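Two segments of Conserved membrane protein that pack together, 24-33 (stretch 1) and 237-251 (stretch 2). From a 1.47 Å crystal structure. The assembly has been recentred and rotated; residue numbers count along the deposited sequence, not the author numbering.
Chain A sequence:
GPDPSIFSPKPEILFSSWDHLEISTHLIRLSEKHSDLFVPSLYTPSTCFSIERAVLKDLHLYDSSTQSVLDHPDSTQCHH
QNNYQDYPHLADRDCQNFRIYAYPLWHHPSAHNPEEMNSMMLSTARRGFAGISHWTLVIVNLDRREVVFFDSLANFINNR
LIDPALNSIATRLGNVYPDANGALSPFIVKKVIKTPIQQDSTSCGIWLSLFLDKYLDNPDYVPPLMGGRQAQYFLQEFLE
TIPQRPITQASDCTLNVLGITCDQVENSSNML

Stretch 1 24-33: STHLIRLSEK
Stretch 2 (237-251) EFLETIPQRPITQAS

The contact between 24-33 and 237-251 shows how a helix can hold an irregular segment by offering side-chain groups to its backbone amides and a carbonyl, with apolar and aromatic groups packing alongside. Stretch 1 is helical, with phi/psi near -62/-40 through L30, then loosening to -67/-20, -78/-27 and -88/-31 at S31, E32 and K33. Stretch 2 comes in as helix, makes a 3-10 turn over 242-244, and continues as loop: R245 at -122/59, P246 and I247 extended at -68/155 and -80/128, T248 and Q249 at -127/-8 and -113/2. The two run in the same sense, H26 lying by I242 (CA-CA 8.8 Å), R29 by I247 (5.5 Å) and E32 by Q249 (7.0 Å).

A loop leaves amides and carbonyls without helical partners, and E32 (m, t, chi3 -17°) answers two of them: T248 N donates to E32 OE1 at 3.0 Å and nearly straight (172°), and Q249 N to E32 OE2 at 2.8 Å. One water donates to both E32 OE1 (2.7 Å) and P246 O (2.9 Å), extending the grip.

One turn earlier, R29 (t, t, m, chi4 118°) serves a carbonyl, its NE donating to R245 O at 2.8 Å, while R29 NH1 donates to H26 ND1 at 2.9 Å, tying the guanidinium to its own helix. I242 CG2 covers one guanidinium face, 3.5 Å from R29 NH2.

H26 (t, chi2 65°) points toward stretch 2, its face met by the edge of F238 (t, chi2 75°), centroids 5.2 Å apart and planes at 81°. R245 (m, t, p, chi4 -173°) lays a guanidinium face against H26 CE1, which is 3.6 Å from R245 NH2. I247 (m, t) packs against the helix, its CD1 3.6 Å from T25 CG2 and 3.9 Å from I28 CG2. Together the stretches bury 617 Å².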

# COMPACT_ATOMS: atom_id res chain seq x y z
N SER A 24 -8.94 -2.73 -0.60
CA SER A 24 -8.33 -4.05 -0.75
C SER A 24 -8.95 -4.83 -1.90
O SER A 24 -8.25 -5.60 -2.55
CB SER A 24 -8.48 -4.84 0.55
OG SER A 24 -7.66 -4.28 1.55
N THR A 25 -10.24 -4.63 -2.15
CA THR A 25 -10.90 -5.29 -3.27
C THR A 25 -10.24 -4.83 -4.56
O THR A 25 -10.01 -5.65 -5.45
CB THR A 25 -12.41 -4.97 -3.28
OG1 THR A 25 -13.00 -5.57 -2.12
CG2 THR A 25 -13.16 -5.53 -4.51
N HIS A 26 -9.98 -3.52 -4.70
CA HIS A 26 -9.30 -3.06 -5.90
C HIS A 26 -7.88 -3.60 -6.04
O HIS A 26 -7.44 -3.90 -7.15
CB HIS A 26 -9.35 -1.53 -6.08
CG HIS A 26 -9.09 -1.11 -7.49
ND1 HIS A 26 -9.96 -1.44 -8.52
CD2 HIS A 26 -8.05 -0.46 -8.05
CE1 HIS A 26 -9.46 -0.97 -9.65
NE2 HIS A 26 -8.30 -0.39 -9.40
N LEU A 27 -7.15 -3.70 -4.94
CA LEU A 27 -5.82 -4.32 -4.98
C LEU A 27 -5.90 -5.75 -5.47
O LEU A 27 -5.12 -6.16 -6.33
CB LEU A 27 -5.10 -4.19 -3.63
CG LEU A 27 -4.44 -2.83 -3.34
CD1 LEU A 27 -5.17 -1.58 -3.67
CD2 LEU A 27 -3.99 -2.87 -1.86
N ILE A 28 -6.88 -6.52 -4.99
CA ILE A 28 -7.04 -7.89 -5.45
C ILE A 28 -7.40 -7.92 -6.94
O ILE A 28 -6.87 -8.74 -7.72
CB ILE A 28 -8.14 -8.65 -4.62
CG1 ILE A 28 -7.64 -8.93 -3.19
CG2 ILE A 28 -8.57 -9.98 -5.30
CD1 ILE A 28 -6.40 -9.88 -3.13
N ARG A 29 -8.31 -7.04 -7.36
CA ARG A 29 -8.63 -6.89 -8.79
C ARG A 29 -7.34 -6.64 -9.60
O ARG A 29 -7.08 -7.32 -10.60
CB ARG A 29 -9.62 -5.75 -8.95
CG ARG A 29 -10.09 -5.43 -10.33
CD ARG A 29 -11.11 -4.27 -10.25
NE ARG A 29 -12.37 -4.61 -9.61
CZ ARG A 29 -12.89 -4.07 -8.49
NH1 ARG A 29 -12.27 -3.10 -7.81
NH2 ARG A 29 -14.05 -4.55 -8.04
N LEU A 30 -6.52 -5.70 -9.15
CA LEU A 30 -5.24 -5.41 -9.81
C LEU A 30 -4.30 -6.60 -9.79
O LEU A 30 -3.57 -6.82 -10.76
CB LEU A 30 -4.57 -4.18 -9.19
CG LEU A 30 -5.30 -2.90 -9.57
CD1 LEU A 30 -4.74 -1.75 -8.75
CD2 LEU A 30 -5.19 -2.62 -11.04
N SER A 31 -4.31 -7.37 -8.71
CA SER A 31 -3.41 -8.53 -8.62
C SER A 31 -3.77 -9.59 -9.64
O SER A 31 -2.92 -10.41 -9.96
CB SER A 31 -3.40 -9.13 -7.21
OG SER A 31 -4.55 -9.95 -7.00
N GLU A 32 -4.99 -9.58 -10.17
CA GLU A 32 -5.39 -10.54 -11.18
C GLU A 32 -4.83 -10.13 -12.53
O GLU A 32 -4.60 -10.97 -13.40
CB GLU A 32 -6.93 -10.69 -11.25
CG GLU A 32 -7.48 -11.26 -9.97
CD GLU A 32 -8.91 -11.72 -10.06
OE1 GLU A 32 -9.67 -11.35 -11.01
OE2 GLU A 32 -9.27 -12.48 -9.13
N LYS A 33 -4.61 -8.83 -12.70
CA LYS A 33 -4.03 -8.32 -13.94
C LYS A 33 -2.50 -8.31 -13.89
O LYS A 33 -1.83 -8.55 -14.91
CB LYS A 33 -4.52 -6.90 -14.15
CG LYS A 33 -3.93 -6.23 -15.35
CD LYS A 33 -4.56 -4.89 -15.58
CE LYS A 33 -3.98 -4.28 -16.84
NZ LYS A 33 -4.19 -2.80 -16.92
N GLU A 237 -15.20 8.56 -14.05
CA GLU A 237 -14.85 7.71 -15.19
C GLU A 237 -14.16 6.43 -14.71
O GLU A 237 -14.42 5.34 -15.22
CB GLU A 237 -13.90 8.45 -16.13
CG GLU A 237 -13.60 7.71 -17.43
CD GLU A 237 -13.09 8.66 -18.52
N PHE A 238 -13.27 6.57 -13.73
CA PHE A 238 -12.61 5.41 -13.14
C PHE A 238 -13.60 4.50 -12.44
O PHE A 238 -13.60 3.28 -12.67
CB PHE A 238 -11.51 5.88 -12.18
CG PHE A 238 -10.99 4.81 -11.27
CD1 PHE A 238 -10.14 3.82 -11.77
CD2 PHE A 238 -11.34 4.79 -9.93
CE1 PHE A 238 -9.63 2.83 -10.94
CE2 PHE A 238 -10.85 3.78 -9.07
CZ PHE A 238 -9.98 2.79 -9.59
N LEU A 239 -14.50 5.09 -11.63
CA LEU A 239 -15.51 4.27 -10.96
C LEU A 239 -16.38 3.51 -11.95
O LEU A 239 -16.77 2.36 -11.68
CB LEU A 239 -16.38 5.14 -10.04
CG LEU A 239 -15.62 5.67 -8.81
CD1 LEU A 239 -16.52 6.63 -8.06
CD2 LEU A 239 -15.16 4.52 -7.91
N GLU A 240 -16.65 4.11 -13.10
CA GLU A 240 -17.58 3.50 -14.02
C GLU A 240 -16.98 2.30 -14.75
O GLU A 240 -17.72 1.54 -15.37
CB GLU A 240 -18.21 4.52 -14.99
CG GLU A 240 -19.23 5.38 -14.26
CD GLU A 240 -19.74 6.57 -15.06
OE1 GLU A 240 -19.28 6.81 -16.20
OE2 GLU A 240 -20.62 7.28 -14.53
N THR A 241 -15.66 2.10 -14.63
CA THR A 241 -14.99 0.92 -15.20
C THR A 241 -15.14 -0.29 -14.27
O THR A 241 -15.08 -1.46 -14.70
CB THR A 241 -13.47 1.13 -15.46
OG1 THR A 241 -12.74 1.17 -14.22
CG2 THR A 241 -13.21 2.42 -16.23
N ILE A 242 -15.35 -0.02 -13.00
CA ILE A 242 -15.26 -1.09 -12.00
C ILE A 242 -16.26 -2.22 -12.27
O ILE A 242 -15.91 -3.41 -12.12
CB ILE A 242 -15.34 -0.54 -10.55
CG1 ILE A 242 -14.14 0.40 -10.27
CG2 ILE A 242 -15.29 -1.70 -9.55
CD1 ILE A 242 -12.82 -0.24 -10.47
N PRO A 243 -17.49 -1.91 -12.69
CA PRO A 243 -18.41 -3.06 -12.86
C PRO A 243 -18.05 -3.99 -14.02
O PRO A 243 -18.52 -5.14 -14.06
CB PRO A 243 -19.77 -2.36 -13.13
CG PRO A 243 -19.65 -1.04 -12.41
CD PRO A 243 -18.23 -0.63 -12.71
N GLN A 244 -17.23 -3.52 -14.94
CA GLN A 244 -16.77 -4.37 -16.04
C GLN A 244 -15.52 -5.16 -15.68
O GLN A 244 -15.01 -5.94 -16.50
CB GLN A 244 -16.53 -3.55 -17.30
CG GLN A 244 -17.79 -2.87 -17.88
CD GLN A 244 -17.93 -1.43 -17.41
OE1 GLN A 244 -16.95 -0.67 -17.40
NE2 GLN A 244 -19.17 -1.05 -17.00
N ARG A 245 -15.04 -4.97 -14.46
CA ARG A 245 -13.81 -5.61 -13.99
C ARG A 245 -13.99 -6.48 -12.73
O ARG A 245 -13.35 -6.24 -11.70
CB ARG A 245 -12.74 -4.53 -13.71
CG ARG A 245 -12.45 -3.62 -14.90
CD ARG A 245 -11.68 -2.37 -14.46
NE ARG A 245 -10.33 -2.70 -14.04
CZ ARG A 245 -9.51 -1.81 -13.48
NH1 ARG A 245 -8.31 -2.20 -13.12
NH2 ARG A 245 -9.92 -0.56 -13.24
N PRO A 246 -14.84 -7.51 -12.81
CA PRO A 246 -15.11 -8.35 -11.65
C PRO A 246 -13.87 -9.16 -11.27
O PRO A 246 -13.00 -9.48 -12.10
CB PRO A 246 -16.22 -9.27 -12.15
CG PRO A 246 -16.01 -9.30 -13.67
CD PRO A 246 -15.64 -7.89 -13.98
N ILE A 247 -13.83 -9.53 -10.00
CA ILE A 247 -12.79 -10.44 -9.49
C ILE A 247 -13.21 -11.85 -9.88
O ILE A 247 -14.36 -12.23 -9.66
CB ILE A 247 -12.66 -10.28 -7.99
CG1 ILE A 247 -11.99 -8.92 -7.66
CG2 ILE A 247 -11.87 -11.49 -7.38
CD1 ILE A 247 -12.07 -8.56 -6.22
N THR A 248 -12.33 -12.61 -10.53
CA THR A 248 -12.73 -13.96 -10.99
C THR A 248 -11.79 -15.08 -10.53
O THR A 248 -12.10 -16.25 -10.70
CB THR A 248 -12.84 -14.09 -12.56
OG1 THR A 248 -11.51 -13.94 -13.13
CG2 THR A 248 -13.75 -13.02 -13.13
N GLN A 249 -10.66 -14.74 -9.91
CA GLN A 249 -9.72 -15.79 -9.55
C GLN A 249 -9.58 -15.99 -8.04
O GLN A 249 -8.72 -16.74 -7.58
CB GLN A 249 -8.33 -15.51 -10.13
CG GLN A 249 -8.22 -15.23 -11.62
CD GLN A 249 -6.81 -14.73 -12.02
OE1 GLN A 249 -5.82 -14.93 -11.29
NE2 GLN A 249 -6.73 -14.07 -13.17
N ALA A 250 -10.35 -15.24 -7.26
CA ALA A 250 -10.27 -15.33 -5.81
C ALA A 250 -11.06 -16.49 -5.25
O ALA A 250 -12.14 -16.86 -5.77
CB ALA A 250 -10.79 -14.04 -5.19
N SER A 251 -10.52 -17.08 -4.19
CA SER A 251 -11.20 -18.15 -3.50
C SER A 251 -12.41 -17.61 -2.76
O SER A 251 -12.51 -16.40 -2.50
CB SER A 251 -10.26 -18.76 -2.48
OG SER A 251 -9.99 -17.80 -1.49
O HOH W 1 -10.21 -8.74 -11.61
O HOH W 2 -10.15 -11.70 -13.63